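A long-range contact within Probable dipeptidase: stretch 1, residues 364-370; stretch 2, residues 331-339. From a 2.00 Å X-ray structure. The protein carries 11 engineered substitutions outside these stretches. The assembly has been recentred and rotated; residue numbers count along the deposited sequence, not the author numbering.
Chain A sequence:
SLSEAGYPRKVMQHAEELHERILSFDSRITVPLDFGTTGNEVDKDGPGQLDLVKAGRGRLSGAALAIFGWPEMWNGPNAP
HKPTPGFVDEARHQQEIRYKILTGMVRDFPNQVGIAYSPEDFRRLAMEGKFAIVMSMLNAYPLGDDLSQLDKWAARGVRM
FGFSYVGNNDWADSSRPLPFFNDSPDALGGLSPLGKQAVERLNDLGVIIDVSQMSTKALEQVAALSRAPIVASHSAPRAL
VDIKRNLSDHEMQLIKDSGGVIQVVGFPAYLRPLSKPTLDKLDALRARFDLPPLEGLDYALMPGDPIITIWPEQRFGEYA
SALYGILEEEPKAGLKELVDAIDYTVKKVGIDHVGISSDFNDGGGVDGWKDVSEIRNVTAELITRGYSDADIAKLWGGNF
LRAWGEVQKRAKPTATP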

# COMPACT_ATOMS: atom_id res chain seq x y z
N GLY A 364 6.64 -5.68 -2.50
CA GLY A 364 6.26 -5.24 -3.82
C GLY A 364 7.45 -5.06 -4.75
O GLY A 364 8.62 -5.15 -4.35
N GLY A 365 7.15 -4.74 -6.00
CA GLY A 365 8.16 -4.71 -7.05
C GLY A 365 7.81 -5.84 -7.98
O GLY A 365 7.42 -6.94 -7.54
N VAL A 366 7.92 -5.59 -9.28
CA VAL A 366 7.71 -6.66 -10.27
C VAL A 366 8.99 -6.83 -11.10
O VAL A 366 9.88 -5.95 -11.09
CB VAL A 366 6.49 -6.35 -11.20
CG1 VAL A 366 5.16 -6.28 -10.40
CG2 VAL A 366 6.72 -5.09 -12.01
N ASP A 367 9.08 -7.92 -11.86
CA ASP A 367 10.16 -8.08 -12.82
C ASP A 367 10.16 -6.87 -13.76
O ASP A 367 9.18 -6.61 -14.44
CB ASP A 367 9.99 -9.40 -13.59
CG ASP A 367 11.15 -9.69 -14.53
OD1 ASP A 367 12.27 -9.19 -14.29
OD2 ASP A 367 10.96 -10.44 -15.52
N GLY A 368 11.25 -6.11 -13.77
CA GLY A 368 11.39 -4.92 -14.61
C GLY A 368 11.20 -3.63 -13.82
O GLY A 368 11.45 -2.54 -14.33
N TRP A 369 10.77 -3.77 -12.55
CA TRP A 369 10.59 -2.63 -11.62
C TRP A 369 10.87 -3.08 -10.21
O TRP A 369 9.96 -3.43 -9.47
CB TRP A 369 9.17 -2.04 -11.72
CG TRP A 369 8.89 -0.80 -10.88
CD1 TRP A 369 9.78 0.19 -10.56
CD2 TRP A 369 7.63 -0.42 -10.28
NE1 TRP A 369 9.15 1.16 -9.79
CE2 TRP A 369 7.83 0.82 -9.62
CE3 TRP A 369 6.34 -1.00 -10.25
CZ2 TRP A 369 6.80 1.48 -8.95
CZ3 TRP A 369 5.32 -0.33 -9.59
CH2 TRP A 369 5.56 0.90 -8.94
N LYS A 370 12.14 -3.02 -9.82
CA LYS A 370 12.57 -3.67 -8.61
C LYS A 370 12.89 -2.69 -7.51
O LYS A 370 13.07 -3.07 -6.36
CB LYS A 370 13.76 -4.59 -8.90
CG LYS A 370 15.09 -3.88 -9.13
CD LYS A 370 16.17 -4.91 -9.44
CE LYS A 370 17.29 -4.29 -10.24
NZ LYS A 370 18.26 -3.55 -9.35
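Stretch 2, residues 331-339: PKAGLKELV

What fastens stretch 2 to stretch 1? The firmest link is a backbone hydrogen bond from D367 N to A333 O, 2.9 Å long and nearly straight at 160°. Two residues further on, L335 N donates to D367 O at 3.3 Å, a weak bond with an angle of 124°. Together they bridge the backbones of D367 and G334, whose CA atoms lie 4.2 Å apart. The same carbonyl also receives a CA-H...O contact, G334 CA to D367 O at 3.4 Å.

How is each backbone shaped around this single bridge? At the bridge the two chains run in broadly the same direction, the parallel pattern in which D367 bonds to the residues before and after G334. Stretch 1 makes a type II turn from V366 to W369, closed by W369 N to V366 O at 2.8 Å and V366 N to W369 O at 3.0 Å. Stretch 2 arrives extended through K332 and A333, then enters a helix at L335. G334 is the N-cap residue; its N is held by E337 OE1 at 2.9 Å, and its O accepts from L338 N at 3.2 Å.

Where does water help? Near the start of stretch 1, one water donates to G365 O at 2.8 Å and accepts a weak bond from K332 NZ at 3.0 Å. It thus links the long lysine side chain to a backbone carbonyl.

What packs around the polar contacts? V366 sits against the chain entering the helix, with its CB 3.4 Å from A333 O and its CG2 4.0 Å from L335 CD2. That same L335 CD2 lies 3.9 Å from W369 CB, while L335 CD1 comes within 3.8 Å of G368 O. A CB on G368 would clash with this CD1, so the absent side chain leaves the leucine its place. One helical turn beyond G334, L338 CD2 meets the W369 ring obliquely, 3.6 Å from CE3.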

# COMPACT_ATOMS: atom_id res chain seq x y z
N PRO A 331 8.02 -17.77 -9.64
CA PRO A 331 8.53 -16.76 -10.60
C PRO A 331 7.72 -15.45 -10.51
O PRO A 331 6.50 -15.49 -10.54
CB PRO A 331 8.31 -17.45 -11.96
CG PRO A 331 8.50 -18.94 -11.63
CD PRO A 331 7.82 -19.09 -10.26
N LYS A 332 8.40 -14.30 -10.43
CA LYS A 332 7.72 -12.99 -10.27
C LYS A 332 6.96 -12.51 -11.52
O LYS A 332 7.52 -12.50 -12.63
CB LYS A 332 8.73 -11.89 -9.97
CG LYS A 332 8.93 -11.45 -8.52
CD LYS A 332 10.03 -10.36 -8.51
CE LYS A 332 10.44 -9.92 -7.10
NZ LYS A 332 9.96 -10.85 -6.03
N ALA A 333 5.73 -12.03 -11.29
CA ALA A 333 4.98 -11.22 -12.26
C ALA A 333 5.84 -10.07 -12.75
O ALA A 333 6.76 -9.64 -12.05
CB ALA A 333 3.65 -10.67 -11.63
N GLY A 334 5.53 -9.55 -13.94
CA GLY A 334 6.34 -8.49 -14.54
C GLY A 334 5.57 -7.24 -14.87
O GLY A 334 4.44 -7.04 -14.42
N LEU A 335 6.17 -6.38 -15.69
CA LEU A 335 5.54 -5.15 -16.14
C LEU A 335 4.31 -5.43 -16.99
O LEU A 335 3.38 -4.63 -16.99
CB LEU A 335 6.54 -4.25 -16.92
CG LEU A 335 7.67 -3.61 -16.08
CD1 LEU A 335 8.77 -3.03 -16.96
CD2 LEU A 335 7.15 -2.57 -15.06
N LYS A 336 4.27 -6.56 -17.67
CA LYS A 336 3.10 -6.88 -18.49
C LYS A 336 1.85 -6.92 -17.60
O LYS A 336 0.85 -6.29 -17.90
CB LYS A 336 3.25 -8.23 -19.20
CG LYS A 336 1.97 -8.68 -19.98
CD LYS A 336 2.09 -10.09 -20.54
CE LYS A 336 0.82 -10.51 -21.32
NZ LYS A 336 -0.40 -10.48 -20.42
N GLU A 337 1.94 -7.68 -16.51
CA GLU A 337 0.83 -7.85 -15.55
C GLU A 337 0.46 -6.56 -14.83
O GLU A 337 -0.72 -6.24 -14.66
CB GLU A 337 1.19 -8.93 -14.54
CG GLU A 337 1.14 -10.34 -15.13
CD GLU A 337 2.43 -10.83 -15.75
OE1 GLU A 337 3.41 -10.06 -15.86
OE2 GLU A 337 2.47 -12.04 -16.10
N LEU A 338 1.47 -5.81 -14.41
CA LEU A 338 1.20 -4.54 -13.78
C LEU A 338 0.37 -3.65 -14.71
O LEU A 338 -0.61 -3.04 -14.26
CB LEU A 338 2.50 -3.83 -13.37
CG LEU A 338 2.24 -2.46 -12.74
CD1 LEU A 338 1.25 -2.51 -11.55
CD2 LEU A 338 3.55 -1.76 -12.36
N VAL A 339 0.74 -3.56 -15.97
CA VAL A 339 -0.01 -2.67 -16.88
C VAL A 339 -1.35 -3.27 -17.35
O VAL A 339 -2.30 -2.53 -17.64
CB VAL A 339 0.88 -2.15 -18.02
CG1 VAL A 339 0.07 -1.32 -19.06
CG2 VAL A 339 1.98 -1.29 -17.40
O HOH W 1 8.34 -8.47 -5.33